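Long-range contacts in dTDP-4-dehydrorhamnose 3-epimerase (Streptomyces niveus, PDB 2C0Z), which catalyses 3-epimerisation of a dTDP-4-keto-6-deoxy sugar, acting together with NovU on the way to the deoxysugar of the antibiotic novobiocin: residues A[91-96]-A[164-169]; A[156-161]-A[171-176]. All coordinates share one frame; numbering follows the deposited sequence.

Interaction 1: residues A[91-96]-A[164-169]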
ATOM      1  N   PHE A  91     -16.262  -5.127  -5.166  1.00 11.19           N
ATOM      2  CA  PHE A  91     -16.962  -4.207  -6.021  1.00 11.33           C
ATOM      3  C   PHE A  91     -16.798  -2.840  -5.366  1.00 10.72           C
ATOM      4  O   PHE A  91     -17.380  -2.575  -4.306  1.00 11.99           O
ATOM      5  CB  PHE A  91     -18.425  -4.627  -6.115  1.00 12.21           C
ATOM      6  CG  PHE A  91     -19.254  -3.782  -7.051  1.00 14.08           C
ATOM      7  CD1 PHE A  91     -19.031  -3.837  -8.418  1.00 17.64           C
ATOM      8  CD2 PHE A  91     -20.264  -2.945  -6.557  1.00 18.47           C
ATOM      9  CE1 PHE A  91     -19.823  -3.077  -9.312  1.00 21.84           C
ATOM     10  CE2 PHE A  91     -21.083  -2.215  -7.437  1.00 19.59           C
ATOM     11  CZ  PHE A  91     -20.839  -2.272  -8.809  1.00 20.87           C
ATOM     12  N   ASP A  92     -16.001  -1.984  -5.982  1.00 10.26           N
ATOM     13  CA  ASP A  92     -15.660  -0.680  -5.424  1.00 10.49           C
ATOM     14  C   ASP A  92     -16.532   0.397  -6.042  1.00 10.46           C
ATOM     15  O   ASP A  92     -16.702   0.452  -7.259  1.00 11.32           O
ATOM     16  CB  ASP A  92     -14.193  -0.376  -5.731  1.00 10.94           C
ATOM     17  CG  ASP A  92     -13.714   0.831  -5.004  1.00 12.61           C
ATOM     18  OD1 ASP A  92     -13.377   0.654  -3.805  1.00 13.61           O
ATOM     19  OD2 ASP A  92     -13.725   1.975  -5.525  1.00 15.82           O
ATOM     20  N   VAL A  93     -17.073   1.269  -5.217  1.00 10.13           N
ATOM     21  CA  VAL A  93     -18.035   2.290  -5.686  1.00 10.69           C
ATOM     22  C   VAL A  93     -17.607   3.674  -5.283  1.00  9.76           C
ATOM     23  O   VAL A  93     -17.276   3.949  -4.107  1.00 10.07           O
ATOM     24  CB  VAL A  93     -19.447   1.981  -5.148  1.00 10.91           C
ATOM     25  CG1 VAL A  93     -20.467   3.060  -5.499  1.00 11.87           C
ATOM     26  CG2 VAL A  93     -19.906   0.657  -5.684  1.00 12.34           C
ATOM     27  N   VAL A  94     -17.612   4.562  -6.262  1.00  9.67           N
ATOM     28  CA  VAL A  94     -17.430   5.986  -6.016  1.00 10.10           C
ATOM     29  C   VAL A  94     -18.763   6.690  -6.254  1.00  9.69           C
ATOM     30  O   VAL A  94     -19.557   6.311  -7.139  1.00  9.87           O
ATOM     31  CB  VAL A  94     -16.310   6.619  -6.872  1.00 10.16           C
ATOM     32  CG1 VAL A  94     -14.938   6.076  -6.472  1.00 11.65           C
ATOM     33  CG2 VAL A  94     -16.533   6.367  -8.347  1.00 10.94           C
ATOM     34  N   VAL A  95     -19.011   7.714  -5.453  1.00  9.67           N
ATOM     35  CA  VAL A  95     -20.294   8.434  -5.485  1.00 10.35           C
ATOM     36  C   VAL A  95     -20.000   9.909  -5.516  1.00 10.16           C
ATOM     37  O   VAL A  95     -19.249  10.408  -4.678  1.00  9.97           O
ATOM     38  CB  VAL A  95     -21.128   8.121  -4.259  1.00 10.55           C
ATOM     39  CG1 VAL A  95     -22.491   8.882  -4.327  1.00 11.47           C
ATOM     40  CG2 VAL A  95     -21.304   6.604  -4.135  1.00 12.40           C
ATOM     41  N   ASP A  96     -20.545  10.617  -6.497  1.00 10.02           N
ATOM     42  CA  ASP A  96     -20.351  12.056  -6.536  1.00  9.78           C
ATOM     43  C   ASP A  96     -21.286  12.745  -5.582  1.00 10.42           C
ATOM     44  O   ASP A  96     -22.471  12.836  -5.863  1.00 11.12           O
ATOM     45  CB  ASP A  96     -20.558  12.574  -7.950  1.00  9.60           C
ATOM     46  CG  ASP A  96     -20.029  13.967  -8.156  1.00  9.21           C
ATOM     47  OD1 ASP A  96     -19.796  14.707  -7.163  1.00 10.05           O
ATOM     48  OD2 ASP A  96     -19.809  14.390  -9.313  1.00  9.78           O
ATOM     49  N   ILE A 164     -27.581   1.671  -5.479  1.00 12.65           N
ATOM     50  CA  ILE A 164     -26.385   0.979  -5.898  1.00 13.25           C
ATOM     51  C   ILE A 164     -26.654  -0.529  -6.014  1.00 14.29           C
ATOM     52  O   ILE A 164     -27.267  -1.128  -5.135  1.00 15.27           O
ATOM     53  CB  ILE A 164     -25.255   1.270  -4.926  1.00 13.01           C
ATOM     54  CG1 ILE A 164     -24.899   2.765  -4.979  1.00 12.58           C
ATOM     55  CG2 ILE A 164     -24.035   0.384  -5.272  1.00 13.03           C
ATOM     56  CD1 ILE A 164     -24.110   3.315  -3.777  1.00 12.14           C
ATOM     57  N   ASP A 165     -26.162  -1.123  -7.092  1.00 16.05           N
ATOM     58  CA  ASP A 165     -26.349  -2.550  -7.365  1.00 17.48           C
ATOM     59  C   ASP A 165     -25.250  -3.385  -6.685  1.00 18.22           C
ATOM     60  O   ASP A 165     -24.392  -3.948  -7.351  1.00 19.61           O
ATOM     61  CB  ASP A 165     -26.324  -2.795  -8.898  1.00 17.98           C
ATOM     62  CG  ASP A 165     -27.384  -1.972  -9.674  1.00 21.70           C
ATOM     63  OD1 ASP A 165     -28.606  -2.096  -9.369  1.00 25.22           O
ATOM     64  OD2 ASP A 165     -27.079  -1.181 -10.611  1.00 24.85           O
ATOM     65  N   TRP A 166     -25.286  -3.437  -5.359  1.00 18.00           N
ATOM     66  CA  TRP A 166     -24.329  -4.233  -4.581  1.00 18.35           C
ATOM     67  C   TRP A 166     -24.477  -5.699  -4.942  1.00 20.51           C
ATOM     68  O   TRP A 166     -25.601  -6.207  -4.925  1.00 21.57           O
ATOM     69  CB  TRP A 166     -24.595  -4.056  -3.088  1.00 17.62           C
ATOM     70  CG  TRP A 166     -24.445  -2.656  -2.595  1.00 15.67           C
ATOM     71  CD1 TRP A 166     -25.434  -1.866  -2.105  1.00 15.47           C
ATOM     72  CD2 TRP A 166     -23.232  -1.866  -2.522  1.00 13.04           C
ATOM     73  NE1 TRP A 166     -24.938  -0.632  -1.750  1.00 13.77           N
ATOM     74  CE2 TRP A 166     -23.589  -0.604  -1.977  1.00 12.71           C
ATOM     75  CE3 TRP A 166     -21.894  -2.091  -2.857  1.00 15.17           C
ATOM     76  CZ2 TRP A 166     -22.651   0.426  -1.765  1.00 11.63           C
ATOM     77  CZ3 TRP A 166     -20.956  -1.062  -2.625  1.00 14.89           C
ATOM     78  CH2 TRP A 166     -21.353   0.186  -2.117  1.00 14.84           C
ATOM     79  N   PRO A 167     -23.376  -6.373  -5.245  1.00 22.05           N
ATOM     80  CA  PRO A 167     -23.425  -7.794  -5.649  1.00 24.49           C
ATOM     81  C   PRO A 167     -23.531  -8.722  -4.443  1.00 27.04           C
ATOM     82  O   PRO A 167     -22.642  -9.550  -4.199  1.00 29.11           O
ATOM     83  CB  PRO A 167     -22.100  -7.978  -6.389  1.00 24.65           C
ATOM     84  CG  PRO A 167     -21.155  -7.078  -5.671  1.00 23.24           C
ATOM     85  CD  PRO A 167     -21.996  -5.849  -5.310  1.00 22.35           C
ATOM     86  N   THR A 168     -24.580  -8.530  -3.658  1.00 28.87           N
ATOM     87  CA  THR A 168     -24.955  -9.431  -2.580  1.00 31.19           C
ATOM     88  C   THR A 168     -26.434  -9.236  -2.320  1.00 33.15           C
ATOM     89  O   THR A 168     -26.972  -8.130  -2.492  1.00 33.44           O
ATOM     90  CB  THR A 168     -24.126  -9.184  -1.301  1.00 31.37           C
ATOM     91  OG1 THR A 168     -24.610 -10.009  -0.229  1.00 32.55           O
ATOM     92  CG2 THR A 168     -24.282  -7.763  -0.775  1.00 30.58           C
ATOM     93  N   GLY A 169     -27.088 -10.329  -1.943  1.00 34.99           N
ATOM     94  CA  GLY A 169     -28.495 -10.298  -1.594  1.00 36.34           C
ATOM     95  C   GLY A 169     -28.681  -9.818  -0.170  1.00 37.38           C
ATOM     96  O   GLY A 169     -29.686  -9.199   0.150  1.00 38.88           O
TER
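F91, V93 and V95 project from one side of strand 89-96 onto I164, W166 and P167. The strand belongs to the five-stranded antiparallel sheet of this RmlC-like cupin. Residues 164-169 lie in the loop that runs back over it, nearly antiparallel to it (175° between end-to-end directions).

The aromatic contacts centre on F91 and W166, whose side chains cross at about a right angle. F91 CG, anti to the backbone N (chi1 -177°), lies beside P167 CD. There F91 CD2 lies 3.6 Å from P167 CD, and F91 CB meets P167 CG. The edge of the F91 ring also faces W166 CE3, 4.1 Å from F91 CD2.

The aliphatic contacts follow further along the strand. V93 CG2 packs 3.7 Å from W166 CZ3, at the six-membered end of the indole. V93 and I164 meet tip to tip, with V93 CG1 4.0 Å from I164 CD1. V95 CG2 reaches the same methyl more loosely. Within the loop, I164 CG2 sits over the centre of one face of the W166 ring, 3.5 Å above its plane.

F91 CE2 also comes 3.7 Å from the backbone O of D165. The indole NE1 hydrogen-bonds to P157 O. The loop is thus held on the strand by apolar packing, while the indole N-H is satisfied by a third part of the chain.

Interaction 2: residues A[156-161]-A[171-176]; sequences HPLDPE and PLLSPR. With SO4 (sulfate ion), chain B.
L173 packs its CG and CD2 against P157 CG and beside the H156 imidazole. H156 to D159 form a type I beta turn, closed by D159 N to H156 O at 3.0 Å. Residues 171-176 pass alongside this turn and lead into helix 175-178.

P157 and L173 slide past each other in opposite directions, with P157 CG 4.1 Å from L173 CG. The CD2 methyl of L173 touches H156 CE1 at 3.8 Å. The H156 and L173 side chains cross at about a right angle. H156 ND1 accepts L158 N at 3.0 Å, and the donor lies 6° from the ring plane. This bond limits rotation of the imidazole. At the outer end, L158 CD2 meets P171 CG more loosely, at 4.3 Å.

S174 is the N-cap of the helix, its OG also accepting from D177 N. R176, a substrate-binding residue by similarity, has an extended chain from CG to NE and forms a salt bridge with E152, likewise assigned to substrate binding. R32 of the second subunit packs on S174 and P175. A sulfate, probably from the crystallisation liquor, lies next to the cap: S174 OG donates to sulfate O4 at 2.8 Å.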
ATOM      1  N   HIS A 156     -26.091   6.673   3.606  1.00 11.87           N
ATOM      2  CA  HIS A 156     -26.535   5.299   3.666  1.00 11.70           C
ATOM      3  C   HIS A 156     -26.233   4.572   2.362  1.00 12.32           C
ATOM      4  O   HIS A 156     -26.611   5.040   1.285  1.00 11.62           O
ATOM      5  CB  HIS A 156     -28.027   5.226   3.947  1.00 13.13           C
ATOM      6  CG  HIS A 156     -28.441   3.933   4.545  1.00 14.28           C
ATOM      7  ND1 HIS A 156     -28.472   2.760   3.828  1.00 14.58           N
ATOM      8  CD2 HIS A 156     -28.867   3.627   5.793  1.00 16.51           C
ATOM      9  CE1 HIS A 156     -28.864   1.778   4.619  1.00 16.20           C
ATOM     10  NE2 HIS A 156     -29.133   2.283   5.810  1.00 17.55           N
ATOM     11  N   PRO A 157     -25.532   3.440   2.430  1.00 11.91           N
ATOM     12  CA  PRO A 157     -25.180   2.738   1.183  1.00 11.74           C
ATOM     13  C   PRO A 157     -26.362   2.103   0.449  1.00 12.14           C
ATOM     14  O   PRO A 157     -26.226   1.759  -0.723  1.00 11.52           O
ATOM     15  CB  PRO A 157     -24.174   1.679   1.655  1.00 10.93           C
ATOM     16  CG  PRO A 157     -24.493   1.441   3.041  1.00 12.28           C
ATOM     17  CD  PRO A 157     -25.004   2.751   3.626  1.00 12.36           C
ATOM     18  N   LEU A 158     -27.521   1.992   1.113  1.00 13.47           N
ATOM     19  CA  LEU A 158     -28.739   1.544   0.450  1.00 14.43           C
ATOM     20  C   LEU A 158     -29.666   2.717   0.091  1.00 14.47           C
ATOM     21  O   LEU A 158     -30.856   2.520  -0.195  1.00 16.13           O
ATOM     22  CB  LEU A 158     -29.467   0.500   1.324  1.00 15.13           C
ATOM     23  CG  LEU A 158     -28.619  -0.682   1.797  1.00 17.29           C
ATOM     24  CD1 LEU A 158     -29.516  -1.675   2.572  1.00 20.07           C
ATOM     25  CD2 LEU A 158     -27.944  -1.372   0.686  1.00 18.39           C
ATOM     26  N   ASP A 159     -29.112   3.929   0.028  1.00 13.89           N
ATOM     27  CA  ASP A 159     -29.860   5.125  -0.373  1.00 14.06           C
ATOM     28  C   ASP A 159     -30.647   4.887  -1.683  1.00 14.22           C
ATOM     29  O   ASP A 159     -30.110   4.312  -2.638  1.00 13.83           O
ATOM     30  CB  ASP A 159     -28.912   6.295  -0.596  1.00 14.45           C
ATOM     31  CG  ASP A 159     -29.633   7.497  -1.095  1.00 15.23           C
ATOM     32  OD1 ASP A 159     -30.181   8.220  -0.244  1.00 15.13           O
ATOM     33  OD2 ASP A 159     -29.762   7.759  -2.318  1.00 12.86           O
ATOM     34  N   PRO A 160     -31.909   5.327  -1.742  1.00 14.81           N
ATOM     35  CA  PRO A 160     -32.746   5.082  -2.925  1.00 15.20           C
ATOM     36  C   PRO A 160     -32.478   5.936  -4.189  1.00 14.96           C
ATOM     37  O   PRO A 160     -32.868   5.499  -5.288  1.00 16.46           O
ATOM     38  CB  PRO A 160     -34.163   5.343  -2.393  1.00 16.11           C
ATOM     39  CG  PRO A 160     -33.972   6.348  -1.348  1.00 15.42           C
ATOM     40  CD  PRO A 160     -32.648   6.012  -0.666  1.00 14.97           C
ATOM     41  N   GLU A 161     -31.912   7.125  -4.051  1.00 14.66           N
ATOM     42  CA  GLU A 161     -31.490   7.912  -5.214  1.00 14.70           C
ATOM     43  C   GLU A 161     -30.300   7.237  -5.885  1.00 13.51           C
ATOM     44  O   GLU A 161     -30.223   7.186  -7.116  1.00 13.22           O
ATOM     45  CB  GLU A 161     -31.111   9.355  -4.835  1.00 15.12           C
ATOM     46  CG  GLU A 161     -32.247  10.275  -4.459  1.00 15.94           C
ATOM     47  CD  GLU A 161     -31.751  11.665  -4.145  1.00 16.37           C
ATOM     48  OE1 GLU A 161     -31.312  11.900  -3.002  1.00 16.65           O
ATOM     49  OE2 GLU A 161     -31.809  12.541  -5.038  1.00 17.95           O
ATOM     50  N   PRO A 171     -26.569  -7.630   2.188  1.00 36.54           N
ATOM     51  CA  PRO A 171     -25.512  -6.710   2.632  1.00 35.21           C
ATOM     52  C   PRO A 171     -25.303  -6.688   4.149  1.00 33.61           C
ATOM     53  O   PRO A 171     -26.234  -6.520   4.919  1.00 33.78           O
ATOM     54  CB  PRO A 171     -25.988  -5.340   2.124  1.00 35.56           C
ATOM     55  CG  PRO A 171     -27.416  -5.525   1.704  1.00 36.22           C
ATOM     56  CD  PRO A 171     -27.563  -6.955   1.333  1.00 36.32           C
ATOM     57  N   LEU A 172     -24.068  -6.873   4.582  1.00 32.06           N
ATOM     58  CA  LEU A 172     -23.747  -6.768   5.993  1.00 30.22           C
ATOM     59  C   LEU A 172     -23.222  -5.353   6.250  1.00 28.56           C
ATOM     60  O   LEU A 172     -22.088  -5.026   5.844  1.00 27.51           O
ATOM     61  CB  LEU A 172     -22.693  -7.812   6.400  1.00 30.16           C
ATOM     62  N   LEU A 173     -24.036  -4.552   6.948  1.00 26.09           N
ATOM     63  CA  LEU A 173     -23.721  -3.159   7.303  1.00 24.81           C
ATOM     64  C   LEU A 173     -23.354  -3.042   8.772  1.00 23.32           C
ATOM     65  O   LEU A 173     -23.980  -3.676   9.631  1.00 25.17           O
ATOM     66  CB  LEU A 173     -24.945  -2.253   7.042  1.00 24.63           C
ATOM     67  CG  LEU A 173     -25.164  -1.652   5.655  1.00 26.26           C
ATOM     68  CD1 LEU A 173     -24.846  -2.590   4.546  1.00 26.72           C
ATOM     69  CD2 LEU A 173     -26.576  -1.112   5.539  1.00 25.82           C
ATOM     70  N   SER A 174     -22.372  -2.202   9.070  1.00 21.64           N
ATOM     71  CA  SER A 174     -22.022  -1.832  10.427  1.00 21.12           C
ATOM     72  C   SER A 174     -23.126  -0.926  10.974  1.00 21.24           C
ATOM     73  O   SER A 174     -23.870  -0.335  10.192  1.00 20.82           O
ATOM     74  CB  SER A 174     -20.715  -1.060  10.434  1.00 21.18           C
ATOM     75  OG  SER A 174     -20.891   0.201   9.782  1.00 20.41           O
ATOM     76  N   PRO A 175     -23.235  -0.792  12.290  1.00 21.63           N
ATOM     77  CA  PRO A 175     -24.235   0.117  12.860  1.00 21.82           C
ATOM     78  C   PRO A 175     -24.092   1.533  12.297  1.00 21.06           C
ATOM     79  O   PRO A 175     -25.100   2.167  11.945  1.00 21.67           O
ATOM     80  CB  PRO A 175     -23.949   0.045  14.375  1.00 22.33           C
ATOM     81  CG  PRO A 175     -23.325  -1.291  14.565  1.00 22.72           C
ATOM     82  CD  PRO A 175     -22.482  -1.522  13.336  1.00 22.15           C
ATOM     83  N   ARG A 176     -22.856   1.997  12.145  1.00 20.65           N
ATOM     84  CA  ARG A 176     -22.589   3.321  11.588  1.00 19.70           C
ATOM     85  C   ARG A 176     -23.269   3.468  10.219  1.00 18.66           C
ATOM     86  O   ARG A 176     -23.934   4.463   9.969  1.00 19.25           O
ATOM     87  CB  ARG A 176     -21.093   3.561  11.469  1.00 20.91           C
ATOM     88  CG  ARG A 176     -20.704   4.700  10.574  1.00 23.03           C
ATOM     89  CD  ARG A 176     -19.250   4.761  10.155  1.00 27.42           C
ATOM     90  NE  ARG A 176     -19.057   5.917   9.273  1.00 29.78           N
ATOM     91  CZ  ARG A 176     -17.881   6.353   8.847  1.00 31.99           C
ATOM     92  NH1 ARG A 176     -16.770   5.727   9.213  1.00 33.51           N
ATOM     93  NH2 ARG A 176     -17.818   7.419   8.050  1.00 32.92           N
TER
HETATM   94  S   SO4 B1191     -17.333   1.094  11.248  1.00 49.31           S
HETATM   95  O1  SO4 B1191     -16.226   2.041  11.093  1.00 49.95           O
HETATM   96  O2  SO4 B1191     -16.798  -0.277  11.293  1.00 48.91           O
HETATM   97  O3  SO4 B1191     -18.034   1.434  12.493  1.00 49.09           O
HETATM   98  O4  SO4 B1191     -18.276   1.253  10.128  1.00 48.50           O

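Interactions 1 and 2 have centres 10 Å apart and alternate along the chain, so the segment 164-169 falls between 156-161 and 171-176. They touch directly. W166 NE1 lies 2.9 Å from P157 O, and W166 CD1 packs 3.8 Å from L158 CD2. W166 therefore joins the strand contact to the turn. Both contacts lie near residues assigned by similarity to catalysis or substrate binding. The P157 side chain is about 7 Å from that of H71, the probable proton acceptor, and the V93 side chain is about 6 Å from that of H128, a probable substrate-binding residue. Interaction 2 itself contributes R176 to the probable substrate site.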